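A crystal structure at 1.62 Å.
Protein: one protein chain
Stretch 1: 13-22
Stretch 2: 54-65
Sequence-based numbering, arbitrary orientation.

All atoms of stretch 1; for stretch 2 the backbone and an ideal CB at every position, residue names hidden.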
# COMPACT_ATOMS: atom_id res chain seq x y z
N SER A 13 -5.72 -16.04 2.40
CA SER A 13 -7.07 -16.06 3.00
C SER A 13 -7.90 -14.87 2.51
O SER A 13 -9.07 -15.05 2.14
CB SER A 13 -6.99 -16.03 4.53
OG SER A 13 -6.37 -17.20 5.03
N LEU A 14 -7.30 -13.68 2.46
CA LEU A 14 -8.00 -12.46 2.00
C LEU A 14 -8.44 -12.58 0.55
O LEU A 14 -9.53 -12.13 0.19
CB LEU A 14 -7.10 -11.24 2.20
CG LEU A 14 -7.77 -9.87 2.08
CD1 LEU A 14 -8.79 -9.63 3.23
CD2 LEU A 14 -6.71 -8.78 2.11
N GLU A 15 -7.62 -13.24 -0.28
CA GLU A 15 -7.93 -13.46 -1.69
C GLU A 15 -9.25 -14.23 -1.85
O GLU A 15 -10.02 -13.93 -2.77
CB GLU A 15 -6.80 -14.23 -2.36
CG GLU A 15 -6.79 -14.06 -3.86
CD GLU A 15 -5.67 -14.79 -4.57
OE1 GLU A 15 -4.69 -15.18 -3.90
OE2 GLU A 15 -5.79 -14.99 -5.80
N HIS A 16 -9.52 -15.19 -0.95
CA HIS A 16 -10.73 -16.02 -1.00
C HIS A 16 -11.95 -15.43 -0.26
O HIS A 16 -13.05 -15.98 -0.39
CB HIS A 16 -10.42 -17.45 -0.51
CG HIS A 16 -9.38 -18.12 -1.35
ND1 HIS A 16 -8.06 -18.20 -0.94
CD2 HIS A 16 -9.48 -18.64 -2.59
CE1 HIS A 16 -7.41 -18.80 -1.92
NE2 HIS A 16 -8.22 -19.08 -2.94
N SER A 17 -11.78 -14.30 0.45
CA SER A 17 -12.87 -13.61 1.16
C SER A 17 -13.87 -12.99 0.16
O SER A 17 -13.57 -12.87 -1.03
CB SER A 17 -12.29 -12.54 2.08
OG SER A 17 -11.88 -11.39 1.36
N LYS A 18 -15.05 -12.59 0.63
CA LYS A 18 -16.03 -12.00 -0.27
C LYS A 18 -15.65 -10.58 -0.72
O LYS A 18 -15.86 -10.25 -1.89
CB LYS A 18 -17.45 -12.00 0.36
CG LYS A 18 -17.98 -13.41 0.62
CD LYS A 18 -19.51 -13.47 0.68
CE LYS A 18 -19.98 -14.91 0.74
NZ LYS A 18 -21.45 -15.02 0.58
N THR A 19 -15.08 -9.75 0.18
CA THR A 19 -14.81 -8.33 -0.09
C THR A 19 -13.36 -7.91 -0.24
O THR A 19 -13.11 -6.85 -0.82
CB THR A 19 -15.43 -7.45 1.01
OG1 THR A 19 -14.69 -7.61 2.23
CG2 THR A 19 -16.92 -7.72 1.22
N GLY A 20 -12.44 -8.68 0.33
CA GLY A 20 -11.03 -8.31 0.34
C GLY A 20 -10.69 -7.19 1.30
O GLY A 20 -9.56 -6.70 1.29
N ILE A 21 -11.69 -6.75 2.13
CA ILE A 21 -11.48 -5.69 3.12
C ILE A 21 -11.59 -6.32 4.51
O ILE A 21 -12.62 -6.89 4.85
CB ILE A 21 -12.46 -4.49 2.92
CG1 ILE A 21 -12.14 -3.74 1.60
CG2 ILE A 21 -12.38 -3.53 4.13
CD1 ILE A 21 -13.31 -3.13 0.94
N SER A 22 -10.50 -6.25 5.28
CA SER A 22 -10.48 -6.80 6.65
C SER A 22 -9.60 -5.95 7.56
O SER A 22 -8.37 -5.97 7.42
CB SER A 22 -9.99 -8.26 6.62
OG SER A 22 -9.80 -8.76 7.93
N UNK A 54 -5.27 -10.32 -7.37
CA UNK A 54 -6.53 -10.30 -6.65
C UNK A 54 -7.76 -10.06 -7.51
O UNK A 54 -7.66 -9.40 -8.54
CB UNK A 54 -6.47 -9.22 -5.57
N UNK A 55 -8.95 -10.60 -7.11
CA UNK A 55 -10.18 -10.29 -7.86
C UNK A 55 -10.39 -8.78 -7.99
O UNK A 55 -9.90 -8.02 -7.15
CB UNK A 55 -11.39 -10.92 -7.18
N UNK A 56 -11.16 -8.33 -9.01
CA UNK A 56 -11.41 -6.89 -9.25
C UNK A 56 -12.02 -6.17 -8.05
O UNK A 56 -11.73 -4.99 -7.82
CB UNK A 56 -12.34 -6.72 -10.45
N UNK A 57 -12.83 -6.89 -7.26
CA UNK A 57 -13.51 -6.37 -6.08
C UNK A 57 -12.52 -6.17 -4.91
O UNK A 57 -12.85 -5.49 -3.94
CB UNK A 57 -14.64 -7.32 -5.67
N UNK A 58 -11.33 -6.81 -5.00
CA UNK A 58 -10.32 -6.83 -3.94
C UNK A 58 -9.18 -5.80 -4.07
O UNK A 58 -8.35 -5.72 -3.17
CB UNK A 58 -9.71 -8.23 -3.89
N UNK A 59 -9.14 -5.02 -5.17
CA UNK A 59 -8.02 -4.07 -5.40
C UNK A 59 -8.02 -2.96 -4.36
O UNK A 59 -6.94 -2.56 -3.88
CB UNK A 59 -8.11 -3.46 -6.80
N UNK A 60 -9.22 -2.52 -3.94
CA UNK A 60 -9.28 -1.48 -2.90
C UNK A 60 -8.68 -1.97 -1.59
O UNK A 60 -7.86 -1.25 -1.01
CB UNK A 60 -10.73 -1.03 -2.67
N UNK A 61 -9.05 -3.19 -1.16
CA UNK A 61 -8.50 -3.78 0.07
C UNK A 61 -6.98 -3.88 -0.00
O UNK A 61 -6.29 -3.72 1.01
CB UNK A 61 -9.10 -5.17 0.31
N UNK A 62 -6.43 -4.18 -1.20
CA UNK A 62 -4.97 -4.28 -1.36
C UNK A 62 -4.33 -2.88 -1.17
O UNK A 62 -3.24 -2.78 -0.59
CB UNK A 62 -4.62 -4.85 -2.73
N UNK A 63 -5.01 -1.83 -1.64
CA UNK A 63 -4.54 -0.45 -1.44
C UNK A 63 -4.63 -0.06 0.04
O UNK A 63 -3.75 0.67 0.51
CB UNK A 63 -5.36 0.52 -2.29
N UNK A 64 -5.64 -0.56 0.80
CA UNK A 64 -5.68 -0.29 2.24
C UNK A 64 -4.49 -0.97 2.95
O UNK A 64 -3.95 -0.44 3.92
CB UNK A 64 -7.00 -0.78 2.83
N UNK A 65 -4.09 -2.17 2.45
CA UNK A 65 -2.91 -2.85 3.04
C UNK A 65 -1.66 -1.99 2.76
O UNK A 65 -0.89 -1.73 3.68
CB UNK A 65 -2.74 -4.26 2.47

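Position 54 has phi/psi of -59/151, and its CB points sideways, 5.1 Å from E15 CG. Nothing polar is on offer at that range, so a small or apolar residue would suit. It is A54, and its side chain makes no close contact.

At 55 the CB points toward stretch 1 but finds nothing within 5.5 Å. The phi of -54 and psi of 157 admit proline among many others, and the nearby stem of E15 invites a modest apolar group. P55 supplies it: its CD lies 4.1 Å from E15 CG.

Position 56 is out of reach, so stretch 1 sets no rule; it is V56.

The CB at 57 points toward the turn, 4.9 Å from K18 O and 5.1 Å from T19 O. With carbonyls ahead, a small polar residue is reasonable, though an alanine-sized one would also fit. T57 is found, with chi1 in p. Its OG1 stays 4.4 Å from K18 O and instead pairs with the side chain at 58. The backbone T57 O approaches T19 O at 3.4 Å, but both are acceptors and no bond joins them.

Position 58 is the most demanding. Its CB points sideways, 4.4 Å from G20 CA, beside a turn that directs the carbonyls of L14, E15 and S17 into one small space. A flat side chain carrying a donor at its far end would read this best; an amide or another planar donor might compete. H58 takes it, with chi1 in m, and its end swings nearer. NE2 donates a weak hydrogen bond to S17 O (3.0 Å, 130°), which lies at the ring edge, as does L14 O. At the other ring nitrogen, H58 ND1 and T57 OG1 share a hydrogen bond of 2.8 Å whose donor is not fixed. One ring face receives G20 CA, 3.6 Å from the centroid in a CH-pi contact. Here the glycine in stretch 1 matters: an ideal CB on G20 would come within 2.6 Å of H58 CG, and its phi of 74 favours glycine independently.

Position 59 points away and leaves the choice free; K59 gives a weak hydrogen bond from NZ back to A54 O, 3.2 Å.

At 60 the CB is sideways, 4.9 Å from I21 CD1, which suits an aliphatic group. L60 brings CD2 to 4.4 Å from I21 CD1.

Position 61 has a strict rule. An ideal CB would sit 1.9 Å from G20 O, so glycine alone fits this backbone. G61 lets its CA approach G20 O at 3.3 Å in a CA-H...O contact.

Positions 62 and 63 have no CB contact with stretch 1, and A62 and L63 do not touch it.

At 64 the CB points toward stretch 1 but has open space before it, so a long or aromatic residue could reach I21. Y64 does, with CD2 4.3 Å from I21 CG1.

The CB at 65 is sideways, and a long aliphatic could reach L14. I65 manages it, CD1 packing 3.5 Å from L14 CD2.

Stretch 2, residues 54-65: APVTHKLGALYI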
# COMPACT_ATOMS: atom_id res chain seq x y z
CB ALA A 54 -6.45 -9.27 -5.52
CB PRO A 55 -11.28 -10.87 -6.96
CG PRO A 55 -10.62 -11.98 -6.24
CD PRO A 55 -9.25 -11.44 -5.93
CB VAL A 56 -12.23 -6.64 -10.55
CG1 VAL A 56 -11.50 -7.18 -11.78
CG2 VAL A 56 -13.63 -7.23 -10.44
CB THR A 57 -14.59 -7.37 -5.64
OG1 THR A 57 -13.95 -8.63 -5.45
CG2 THR A 57 -15.74 -7.51 -6.69
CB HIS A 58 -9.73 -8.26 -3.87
CG HIS A 58 -10.66 -9.27 -3.26
ND1 HIS A 58 -12.02 -9.30 -3.57
CD2 HIS A 58 -10.38 -10.29 -2.42
CE1 HIS A 58 -12.52 -10.32 -2.88
NE2 HIS A 58 -11.57 -10.95 -2.17
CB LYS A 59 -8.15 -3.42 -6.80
CG LYS A 59 -8.25 -4.39 -7.99
CD LYS A 59 -7.15 -5.45 -7.99
CE LYS A 59 -7.17 -6.11 -9.38
NZ LYS A 59 -5.93 -6.89 -9.61
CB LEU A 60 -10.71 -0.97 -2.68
CG LEU A 60 -10.86 0.12 -1.61
CD1 LEU A 60 -10.10 1.39 -1.98
CD2 LEU A 60 -12.34 0.44 -1.38
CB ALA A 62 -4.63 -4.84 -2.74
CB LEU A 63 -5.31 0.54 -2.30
CG LEU A 63 -4.94 0.47 -3.80
CD1 LEU A 63 -5.84 1.38 -4.61
CD2 LEU A 63 -3.49 0.86 -4.02
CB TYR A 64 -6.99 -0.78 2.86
CG TYR A 64 -8.21 0.04 2.49
CD1 TYR A 64 -8.08 1.39 2.14
CD2 TYR A 64 -9.49 -0.50 2.56
CE1 TYR A 64 -9.21 2.18 1.87
CE2 TYR A 64 -10.62 0.28 2.28
CZ TYR A 64 -10.47 1.61 1.94
OH TYR A 64 -11.58 2.38 1.69
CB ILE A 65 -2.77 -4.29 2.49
CG1 ILE A 65 -3.91 -5.18 3.02
CG2 ILE A 65 -1.36 -4.92 2.84
CD1 ILE A 65 -4.08 -6.44 2.17
O HOH W 1 -7.95 -7.24 -0.85
O HOH W 2 -8.03 -5.29 3.28
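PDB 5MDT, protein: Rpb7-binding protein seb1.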